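Local coordinates for protein branched-chain-amino-acid aminotransferase (Deinococcus radiodurans, PDB 3UZO) that probably catalyses the reversible, pyridoxal-phosphate-dependent transfer of the amino group between leucine, valine or isoleucine and 2-oxoglutarate, giving glutamate and the branched-chain keto acid, at residues T67-Q73 against N154-A160; Q252-Q258 against E282-I288. All blocks are in the same frame, centred on the assembly; numbering follows the deposited sequence.

Contact 1. Residues T67-Q73 against N154-A160; sequences TALHYGQ and NIGVRTA. With GLU (glutamic acid), chain F.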
ATOM      1  N   THR A  67      -4.984 -10.730  -3.582  1.00 10.09           N
ATOM      2  CA  THR A  67      -5.044  -9.275  -3.479  1.00 10.43           C
ATOM      3  C   THR A  67      -3.978  -8.752  -2.515  1.00  8.04           C
ATOM      4  O   THR A  67      -3.543  -7.608  -2.626  1.00 10.60           O
ATOM      5  CB  THR A  67      -6.417  -8.792  -2.964  1.00  7.63           C
ATOM      6  OG1 THR A  67      -6.645  -9.336  -1.660  1.00  5.69           O
ATOM      7  CG2 THR A  67      -7.541  -9.228  -3.909  1.00  8.07           C
ATOM      8  N   ALA A  68      -3.570  -9.586  -1.562  1.00  7.12           N
ATOM      9  CA  ALA A  68      -2.549  -9.182  -0.595  1.00  7.74           C
ATOM     10  C   ALA A  68      -1.216  -8.919  -1.297  1.00  8.41           C
ATOM     11  O   ALA A  68      -0.375  -8.168  -0.795  1.00  9.27           O
ATOM     12  CB  ALA A  68      -2.368 -10.271   0.466  1.00 17.55           C
ATOM     13  N   LEU A  69      -1.035  -9.523  -2.467  1.00  7.06           N
ATOM     14  CA  LEU A  69       0.207  -9.381  -3.230  1.00  8.64           C
ATOM     15  C   LEU A  69       0.173  -8.311  -4.311  1.00 11.19           C
ATOM     16  O   LEU A  69       1.205  -7.712  -4.636  1.00 13.28           O
ATOM     17  CB  LEU A  69       0.564 -10.710  -3.893  1.00 12.18           C
ATOM     18  CG  LEU A  69       0.859 -11.902  -2.984  1.00 14.00           C
ATOM     19  CD1 LEU A  69       0.979 -13.164  -3.826  1.00 17.04           C
ATOM     20  CD2 LEU A  69       2.127 -11.645  -2.187  1.00 12.79           C
ATOM     21  N   HIS A  70      -1.008  -8.086  -4.873  1.00 10.62           N
ATOM     22  CA  HIS A  70      -1.184  -7.126  -5.956  1.00 11.79           C
ATOM     23  C   HIS A  70      -1.852  -5.806  -5.575  1.00 10.83           C
ATOM     24  O   HIS A  70      -1.500  -4.760  -6.100  1.00 11.07           O
ATOM     25  CB  HIS A  70      -1.999  -7.785  -7.079  1.00 16.72           C
ATOM     26  CG  HIS A  70      -1.334  -8.983  -7.682  1.00 18.25           C
ATOM     27  ND1 HIS A  70      -0.671  -8.936  -8.890  1.00 19.06           N
ATOM     28  CD2 HIS A  70      -1.176 -10.243  -7.216  1.00 18.56           C
ATOM     29  CE1 HIS A  70      -0.130 -10.114  -9.140  1.00 19.57           C
ATOM     30  NE2 HIS A  70      -0.421 -10.926  -8.139  1.00 19.02           N
ATOM     31  N   TYR A  71      -2.809  -5.845  -4.660  1.00 12.67           N
ATOM     32  CA  TYR A  71      -3.522  -4.625  -4.300  1.00 12.08           C
ATOM     33  C   TYR A  71      -3.402  -4.195  -2.849  1.00 11.35           C
ATOM     34  O   TYR A  71      -4.319  -3.586  -2.300  1.00  8.86           O
ATOM     35  CB  TYR A  71      -4.994  -4.782  -4.680  1.00 16.34           C
ATOM     36  CG  TYR A  71      -5.170  -5.262  -6.096  1.00 20.00           C
ATOM     37  CD1 TYR A  71      -5.644  -6.546  -6.362  1.00 21.99           C
ATOM     38  CD2 TYR A  71      -4.809  -4.452  -7.178  1.00 20.37           C
ATOM     39  CE1 TYR A  71      -5.751  -7.020  -7.667  1.00 21.35           C
ATOM     40  CE2 TYR A  71      -4.910  -4.916  -8.488  1.00 21.84           C
ATOM     41  CZ  TYR A  71      -5.380  -6.205  -8.721  1.00 22.91           C
ATOM     42  OH  TYR A  71      -5.447  -6.695  -9.999  1.00 24.20           O
ATOM     43  N   GLY A  72      -2.260  -4.514  -2.245  1.00 13.26           N
ATOM     44  CA  GLY A  72      -1.996  -4.153  -0.863  1.00 13.07           C
ATOM     45  C   GLY A  72      -3.108  -4.410   0.137  1.00 14.51           C
ATOM     46  O   GLY A  72      -3.198  -3.705   1.143  1.00 13.76           O
ATOM     47  N   GLN A  73      -3.956  -5.404  -0.113  1.00  9.67           N
ATOM     48  CA  GLN A  73      -5.030  -5.684   0.838  1.00 10.54           C
ATOM     49  C   GLN A  73      -4.419  -6.495   1.970  1.00  8.80           C
ATOM     50  O   GLN A  73      -4.420  -7.726   1.961  1.00 10.98           O
ATOM     51  CB  GLN A  73      -6.171  -6.452   0.178  1.00 14.19           C
ATOM     52  CG  GLN A  73      -7.339  -6.685   1.126  1.00 16.81           C
ATOM     53  CD  GLN A  73      -8.587  -7.159   0.415  1.00 18.49           C
ATOM     54  OE1 GLN A  73      -8.547  -8.113  -0.371  1.00 17.78           O
ATOM     55  NE2 GLN A  73      -9.712  -6.492   0.687  1.00 14.21           N
ATOM     56  N   ASN A 154      -7.622 -14.436  -8.028  1.00 15.59           N
ATOM     57  CA  ASN A 154      -8.167 -13.133  -8.393  1.00 17.77           C
ATOM     58  C   ASN A 154      -7.255 -12.404  -9.382  1.00 18.93           C
ATOM     59  O   ASN A 154      -6.074 -12.734  -9.496  1.00 18.82           O
ATOM     60  CB  ASN A 154      -8.337 -12.297  -7.120  1.00 18.79           C
ATOM     61  CG  ASN A 154      -8.789 -10.882  -7.399  1.00 19.98           C
ATOM     62  OD1 ASN A 154      -7.996 -10.029  -7.813  1.00 21.46           O
ATOM     63  ND2 ASN A 154     -10.069 -10.622  -7.178  1.00 18.85           N
ATOM     64  N   ILE A 155      -7.804 -11.431 -10.107  1.00 31.19           N
ATOM     65  CA  ILE A 155      -7.013 -10.646 -11.051  1.00 33.30           C
ATOM     66  C   ILE A 155      -7.440  -9.184 -11.089  1.00 33.94           C
ATOM     67  O   ILE A 155      -6.620  -8.300 -11.314  1.00 36.57           O
ATOM     68  CB  ILE A 155      -7.089 -11.188 -12.498  1.00 42.28           C
ATOM     69  CG1 ILE A 155      -8.540 -11.202 -12.978  1.00 44.19           C
ATOM     70  CG2 ILE A 155      -6.462 -12.558 -12.570  1.00 42.74           C
ATOM     71  CD1 ILE A 155      -8.686 -11.465 -14.462  1.00 46.64           C
ATOM     72  N   GLY A 156      -8.723  -8.921 -10.880  1.00 26.98           N
ATOM     73  CA  GLY A 156      -9.178  -7.542 -10.907  1.00 26.78           C
ATOM     74  C   GLY A 156      -9.138  -6.884  -9.541  1.00 26.44           C
ATOM     75  O   GLY A 156      -9.168  -7.568  -8.518  1.00 24.66           O
ATOM     76  N   VAL A 157      -9.063  -5.556  -9.523  1.00 29.24           N
ATOM     77  CA  VAL A 157      -9.037  -4.816  -8.269  1.00 29.03           C
ATOM     78  C   VAL A 157     -10.367  -5.021  -7.558  1.00 29.21           C
ATOM     79  O   VAL A 157     -11.410  -4.602  -8.046  1.00 28.83           O
ATOM     80  CB  VAL A 157      -8.844  -3.305  -8.505  1.00 35.80           C
ATOM     81  CG1 VAL A 157      -8.913  -2.558  -7.181  1.00 33.52           C
ATOM     82  CG2 VAL A 157      -7.516  -3.050  -9.185  1.00 36.27           C
ATOM     83  N   ARG A 158     -10.325  -5.670  -6.403  1.00 30.35           N
ATOM     84  CA  ARG A 158     -11.532  -5.930  -5.634  1.00 29.49           C
ATOM     85  C   ARG A 158     -11.122  -6.571  -4.325  1.00 26.66           C
ATOM     86  O   ARG A 158      -9.961  -6.935  -4.151  1.00 28.04           O
ATOM     87  CB  ARG A 158     -12.445  -6.896  -6.394  1.00 32.93           C
ATOM     88  CG  ARG A 158     -11.845  -8.287  -6.577  1.00 36.33           C
ATOM     89  CD  ARG A 158     -12.842  -9.242  -7.217  1.00 43.05           C
ATOM     90  NE  ARG A 158     -13.212  -8.832  -8.570  1.00 47.25           N
ATOM     91  CZ  ARG A 158     -12.424  -8.955  -9.635  1.00 50.38           C
ATOM     92  NH1 ARG A 158     -11.214  -9.483  -9.512  1.00 51.29           N
ATOM     93  NH2 ARG A 158     -12.845  -8.547 -10.826  1.00 50.54           N
ATOM     94  N   THR A 159     -12.068  -6.713  -3.404  1.00 18.84           N
ATOM     95  CA  THR A 159     -11.753  -7.349  -2.140  1.00 16.73           C
ATOM     96  C   THR A 159     -11.610  -8.849  -2.408  1.00 15.94           C
ATOM     97  O   THR A 159     -12.331  -9.413  -3.239  1.00 15.11           O
ATOM     98  CB  THR A 159     -12.852  -7.071  -1.082  1.00 17.59           C
ATOM     99  OG1 THR A 159     -12.449  -7.622   0.177  1.00 18.44           O
ATOM    100  CG2 THR A 159     -14.186  -7.672  -1.506  1.00 14.76           C
ATOM    101  N   ALA A 160     -10.662  -9.481  -1.722  1.00 14.09           N
ATOM    102  CA  ALA A 160     -10.389 -10.911  -1.873  1.00 14.00           C
ATOM    103  C   ALA A 160     -11.571 -11.799  -1.502  1.00 14.67           C
ATOM    104  O   ALA A 160     -12.401 -11.424  -0.681  1.00 15.28           O
ATOM    105  CB  ALA A 160      -9.188 -11.302  -1.010  1.00  6.97           C
TER
HETATM  106  N   GLU F 500      -3.972  -2.861 -12.817  1.00 42.66           N
HETATM  107  CA  GLU F 500      -5.369  -2.895 -13.325  1.00 42.66           C
HETATM  108  C   GLU F 500      -6.143  -4.011 -12.661  1.00 42.66           C
HETATM  109  O   GLU F 500      -7.387  -3.951 -12.680  1.00 42.66           O
HETATM  110  CB  GLU F 500      -5.381  -3.111 -14.833  1.00 80.54           C
HETATM  111  CG  GLU F 500      -5.161  -1.852 -15.636  1.00 80.54           C
HETATM  112  CD  GLU F 500      -5.402  -2.064 -17.113  1.00 80.54           C
HETATM  113  OE1 GLU F 500      -6.382  -2.761 -17.455  1.00 80.54           O
HETATM  114  OE2 GLU F 500      -4.615  -1.528 -17.920  1.00 80.54           O
HETATM  115  OXT GLU F 500      -5.483  -4.933 -12.144  1.00 80.54           O
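The phenol ring of Tyr71 and the backbone at Val157 meet face on: Val157 CA lies 4.0 Å from the ring centroid and 12° off its normal, a CH-pi contact. Val157 CG2 reaches Tyr71 CE2 at 3.3 Å, while His70 CB lies over the opposite face, and the ring is thus held between two aliphatic groups. Ile155 O sits at the ring edge, in its plane and close to the hydroxyl. Tyr71 OH is also 2.8 Å from OXT of the bound glutamate, and Arg145 of the second subunit hydrogen-bonds it.

At the other end, the amide of Gln73 meets the loop at Thr159 and Ala160. With CG anti to the backbone N (chi1 -177°) and the chain extended, its OE1 accepts Ala160 N at 2.9 Å and Thr67 OG1 at 2.6 Å, both in the carbonyl plane. Gln73 NE2 donates to Thr159 OG1 (3.0 Å), which is tilted slightly from the amide plane; Leu108 O and Leu109 O are further partners of these two atoms, respectively. Thr67 CG2 fits against Arg158 O at 3.3 Å.

Gln73 thus holds one end of the loop through a backbone N-H and a hydroxyl, while Tyr71 reaches a glutamate site at the interface with the second subunit.

Contact 2. Residues Q252-Q258 against E282-I288; sequences QKFVTPQ and EVEEGDI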
ATOM      1  N   GLN A 252       5.358  21.617  31.796  1.00 17.22           N
ATOM      2  CA  GLN A 252       4.056  21.336  32.393  1.00 18.78           C
ATOM      3  C   GLN A 252       3.013  20.736  31.457  1.00 17.69           C
ATOM      4  O   GLN A 252       1.962  20.277  31.911  1.00 17.09           O
ATOM      5  CB  GLN A 252       3.487  22.626  32.992  1.00 32.44           C
ATOM      6  CG  GLN A 252       4.457  23.370  33.889  1.00 34.10           C
ATOM      7  CD  GLN A 252       4.938  22.519  35.038  1.00 36.68           C
ATOM      8  OE1 GLN A 252       4.140  22.048  35.852  1.00 39.78           O
ATOM      9  NE2 GLN A 252       6.246  22.309  35.113  1.00 37.35           N
ATOM     10  N   LYS A 253       3.298  20.719  30.162  1.00 15.22           N
ATOM     11  CA  LYS A 253       2.324  20.225  29.203  1.00 14.75           C
ATOM     12  C   LYS A 253       2.866  19.235  28.179  1.00 12.10           C
ATOM     13  O   LYS A 253       3.937  19.435  27.606  1.00 11.35           O
ATOM     14  CB  LYS A 253       1.700  21.425  28.485  1.00 23.67           C
ATOM     15  CG  LYS A 253       0.428  21.142  27.714  1.00 27.39           C
ATOM     16  CD  LYS A 253      -0.158  22.455  27.209  1.00 28.74           C
ATOM     17  CE  LYS A 253      -1.521  22.271  26.576  1.00 31.88           C
ATOM     18  NZ  LYS A 253      -2.116  23.592  26.201  1.00 33.89           N
ATOM     19  N   PHE A 254       2.089  18.181  27.954  1.00 16.55           N
ATOM     20  CA  PHE A 254       2.405  17.108  27.015  1.00 14.93           C
ATOM     21  C   PHE A 254       1.587  17.383  25.758  1.00 16.03           C
ATOM     22  O   PHE A 254       0.354  17.401  25.800  1.00 16.54           O
ATOM     23  CB  PHE A 254       1.994  15.757  27.636  1.00 11.27           C
ATOM     24  CG  PHE A 254       2.187  14.561  26.732  1.00 11.11           C
ATOM     25  CD1 PHE A 254       3.329  13.768  26.830  1.00 10.62           C
ATOM     26  CD2 PHE A 254       1.214  14.214  25.799  1.00 10.42           C
ATOM     27  CE1 PHE A 254       3.498  12.646  26.014  1.00  9.42           C
ATOM     28  CE2 PHE A 254       1.375  13.091  24.971  1.00 11.02           C
ATOM     29  CZ  PHE A 254       2.521  12.307  25.082  1.00  8.46           C
ATOM     30  N   VAL A 255       2.269  17.592  24.639  1.00 11.85           N
ATOM     31  CA  VAL A 255       1.586  17.877  23.385  1.00 12.60           C
ATOM     32  C   VAL A 255       1.877  16.846  22.301  1.00 12.27           C
ATOM     33  O   VAL A 255       3.015  16.408  22.132  1.00 12.70           O
ATOM     34  CB  VAL A 255       1.978  19.275  22.849  1.00 15.16           C
ATOM     35  CG1 VAL A 255       1.181  19.592  21.590  1.00 16.42           C
ATOM     36  CG2 VAL A 255       1.733  20.328  23.919  1.00 15.75           C
ATOM     37  N   THR A 256       0.835  16.458  21.575  1.00 11.06           N
ATOM     38  CA  THR A 256       0.966  15.497  20.481  1.00 14.09           C
ATOM     39  C   THR A 256       0.007  15.909  19.373  1.00 14.08           C
ATOM     40  O   THR A 256      -1.077  16.438  19.638  1.00 12.98           O
ATOM     41  CB  THR A 256       0.645  14.049  20.943  1.00 14.47           C
ATOM     42  OG1 THR A 256       1.457  13.723  22.078  1.00 20.78           O
ATOM     43  CG2 THR A 256       0.969  13.053  19.851  1.00 15.10           C
ATOM     44  N   PRO A 257       0.394  15.681  18.106  1.00 15.40           N
ATOM     45  CA  PRO A 257      -0.476  16.058  16.990  1.00 16.19           C
ATOM     46  C   PRO A 257      -1.825  15.356  16.898  1.00 15.12           C
ATOM     47  O   PRO A 257      -1.989  14.208  17.318  1.00 11.43           O
ATOM     48  CB  PRO A 257       0.401  15.795  15.758  1.00 23.94           C
ATOM     49  CG  PRO A 257       1.340  14.736  16.214  1.00 26.64           C
ATOM     50  CD  PRO A 257       1.686  15.169  17.616  1.00 22.41           C
ATOM     51  N   GLN A 258      -2.795  16.079  16.349  1.00 14.01           N
ATOM     52  CA  GLN A 258      -4.134  15.550  16.148  1.00 17.50           C
ATOM     53  C   GLN A 258      -4.335  15.616  14.647  1.00 16.46           C
ATOM     54  O   GLN A 258      -4.405  16.702  14.067  1.00 15.01           O
ATOM     55  CB  GLN A 258      -5.182  16.406  16.866  1.00 32.32           C
ATOM     56  CG  GLN A 258      -6.592  15.826  16.788  1.00 37.15           C
ATOM     57  CD  GLN A 258      -7.582  16.570  17.662  1.00 41.42           C
ATOM     58  OE1 GLN A 258      -7.782  17.778  17.509  1.00 43.36           O
ATOM     59  NE2 GLN A 258      -8.209  15.852  18.589  1.00 42.89           N
ATOM     60  N   GLU A 282      -0.349  18.648  32.018  1.00 16.96           N
ATOM     61  CA  GLU A 282      -1.467  19.114  31.216  1.00 17.50           C
ATOM     62  C   GLU A 282      -1.304  18.310  29.929  1.00 16.41           C
ATOM     63  O   GLU A 282      -0.185  17.932  29.576  1.00 14.13           O
ATOM     64  CB  GLU A 282      -1.328  20.608  30.906  1.00 48.40           C
ATOM     65  CG  GLU A 282      -1.457  21.526  32.110  1.00 55.71           C
ATOM     66  CD  GLU A 282      -2.896  21.714  32.554  1.00 59.62           C
ATOM     67  OE1 GLU A 282      -3.690  22.282  31.772  1.00 62.29           O
ATOM     68  OE2 GLU A 282      -3.234  21.297  33.683  1.00 63.62           O
ATOM     69  N   VAL A 283      -2.400  18.052  29.228  1.00 14.28           N
ATOM     70  CA  VAL A 283      -2.321  17.282  27.999  1.00 17.21           C
ATOM     71  C   VAL A 283      -3.122  17.941  26.877  1.00 18.11           C
ATOM     72  O   VAL A 283      -4.218  18.460  27.101  1.00 18.29           O
ATOM     73  CB  VAL A 283      -2.817  15.835  28.248  1.00 26.75           C
ATOM     74  CG1 VAL A 283      -4.311  15.732  28.002  1.00 27.30           C
ATOM     75  CG2 VAL A 283      -2.036  14.870  27.399  1.00 30.32           C
ATOM     76  N   GLU A 284      -2.570  17.912  25.668  1.00 19.57           N
ATOM     77  CA  GLU A 284      -3.216  18.522  24.518  1.00 19.61           C
ATOM     78  C   GLU A 284      -2.927  17.798  23.212  1.00 17.90           C
ATOM     79  O   GLU A 284      -1.781  17.453  22.918  1.00 18.22           O
ATOM     80  CB  GLU A 284      -2.750  19.976  24.381  1.00 33.96           C
ATOM     81  CG  GLU A 284      -3.181  20.662  23.091  1.00 35.83           C
ATOM     82  CD  GLU A 284      -2.591  22.059  22.941  1.00 40.76           C
ATOM     83  OE1 GLU A 284      -2.724  22.868  23.882  1.00 41.92           O
ATOM     84  OE2 GLU A 284      -1.998  22.353  21.879  1.00 42.14           O
ATOM     85  N   GLU A 285      -3.975  17.558  22.436  1.00 17.53           N
ATOM     86  CA  GLU A 285      -3.824  16.940  21.125  1.00 17.87           C
ATOM     87  C   GLU A 285      -4.143  18.079  20.167  1.00 17.74           C
ATOM     88  O   GLU A 285      -5.280  18.541  20.103  1.00 16.62           O
ATOM     89  CB  GLU A 285      -4.819  15.792  20.927  1.00 18.31           C
ATOM     90  CG  GLU A 285      -4.590  14.599  21.852  1.00 19.29           C
ATOM     91  CD  GLU A 285      -5.567  13.476  21.595  1.00 19.97           C
ATOM     92  OE1 GLU A 285      -5.382  12.734  20.606  1.00 20.23           O
ATOM     93  OE2 GLU A 285      -6.532  13.344  22.377  1.00 20.02           O
ATOM     94  N   GLY A 286      -3.136  18.554  19.448  1.00 20.90           N
ATOM     95  CA  GLY A 286      -3.367  19.650  18.529  1.00 21.12           C
ATOM     96  C   GLY A 286      -2.253  19.815  17.524  1.00 21.47           C
ATOM     97  O   GLY A 286      -1.427  18.921  17.348  1.00 22.51           O
ATOM     98  N   ASP A 287      -2.221  20.969  16.868  1.00 20.14           N
ATOM     99  CA  ASP A 287      -1.208  21.231  15.863  1.00 19.52           C
ATOM    100  C   ASP A 287       0.140  21.587  16.456  1.00 17.95           C
ATOM    101  O   ASP A 287       0.230  22.290  17.456  1.00 18.29           O
ATOM    102  CB  ASP A 287      -1.642  22.366  14.932  1.00 30.18           C
ATOM    103  CG  ASP A 287      -2.812  21.991  14.058  1.00 32.51           C
ATOM    104  OD1 ASP A 287      -2.788  20.892  13.468  1.00 31.77           O
ATOM    105  OD2 ASP A 287      -3.752  22.804  13.947  1.00 37.71           O
ATOM    106  N   ILE A 288       1.190  21.080  15.828  1.00 17.37           N
ATOM    107  CA  ILE A 288       2.550  21.382  16.239  1.00 17.42           C
ATOM    108  C   ILE A 288       3.229  21.767  14.931  1.00 17.19           C
ATOM    109  O   ILE A 288       3.592  20.900  14.140  1.00 14.61           O
ATOM    110  CB  ILE A 288       3.251  20.156  16.847  1.00 17.50           C
ATOM    111  CG1 ILE A 288       2.480  19.681  18.085  1.00 18.41           C
ATOM    112  CG2 ILE A 288       4.696  20.503  17.193  1.00 16.93           C
ATOM    113  CD1 ILE A 288       3.212  18.635  18.920  1.00 15.78           C
TER
HETATM  114  O   HOH W   1      -3.635  12.294  18.711  1.00 26.47           O
HETATM  115  O   HOH W   2      -1.983  18.197  13.926  1.00 25.85           O
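Gln252 O accepts Glu282 N at 2.8 Å, and this nearly straight bond (174°) opens a parallel ladder in which the two short strands run 14° apart. Next comes Lys253, whose CG passes Glu282 CB. Its fully extended chain carries NZ along to Glu284, where it lies 2.5 Å from Glu284 OE1 in a salt bridge on the anti side of the carboxylate, 29° out of plane.

Phe254 turns to the other face. Its N donates to Glu282 O in another nearly straight bond and its O accepts Glu284 N, so that the one residue bonds both neighbours of Val283, as parallel pairing requires. The Phe254 and Val283 side chains lie side by side, pointing the same way, CD2 to CG2 3.7 Å, and both rest on Leu272 of helix 266-277. Val255 returns to the face of Lys253 and Glu284; the Val255 and Ile288 side chains run past each other in opposite directions, CG1 to CD1 3.5 Å, a tight carbon contact, with Phe296 touching both residues.

Thr256 repeats the pattern of Phe254, its N donating to Glu284 O at 3.1 Å and its O accepting Gly286 N at 3.0 Å. At Pro257, CA approaches Gly286 O in a CA-H...O contact, and a water links Pro257 O to Glu285 OE1. Gln258 N reaches Gly286 O only weakly, while a second water joins Gln258 O to Asp287 OD1.

Strand 253-257, helix 266-277 and strand 282-286 form a beta-alpha-beta crossover. Its helix side carries Phe254 and Val283 on Leu272; the other side has the salt bridge at one end and Val255 packed with Ile288 further along. Backbone pairing weakens after Gly286 N, and the two waters add links to Glu285 and Asp287.

How the contacts relate
Contact 1 closes along the chain before contact 2 opens; their centres are 39 Å apart and their nearest atoms about 24 Å, so they do not touch. They belong to different sheets. The loop of contact 1 joins strands 141-151 and 162-172 of the antiparallel sheet, whereas contact 2 pairs two strands of the mixed sheet. Their relation to ligands differs too: 67-73 and 154-160 touch a bound glutamate and the second subunit, while 252-258 and 282-288 meet no other chain. Contact 2 instead lies near the cofactor: the side chain of Thr256 is about 7 Å from that of cofactor-binding Ser265 and about 10 Å from pyridoxal phosphate.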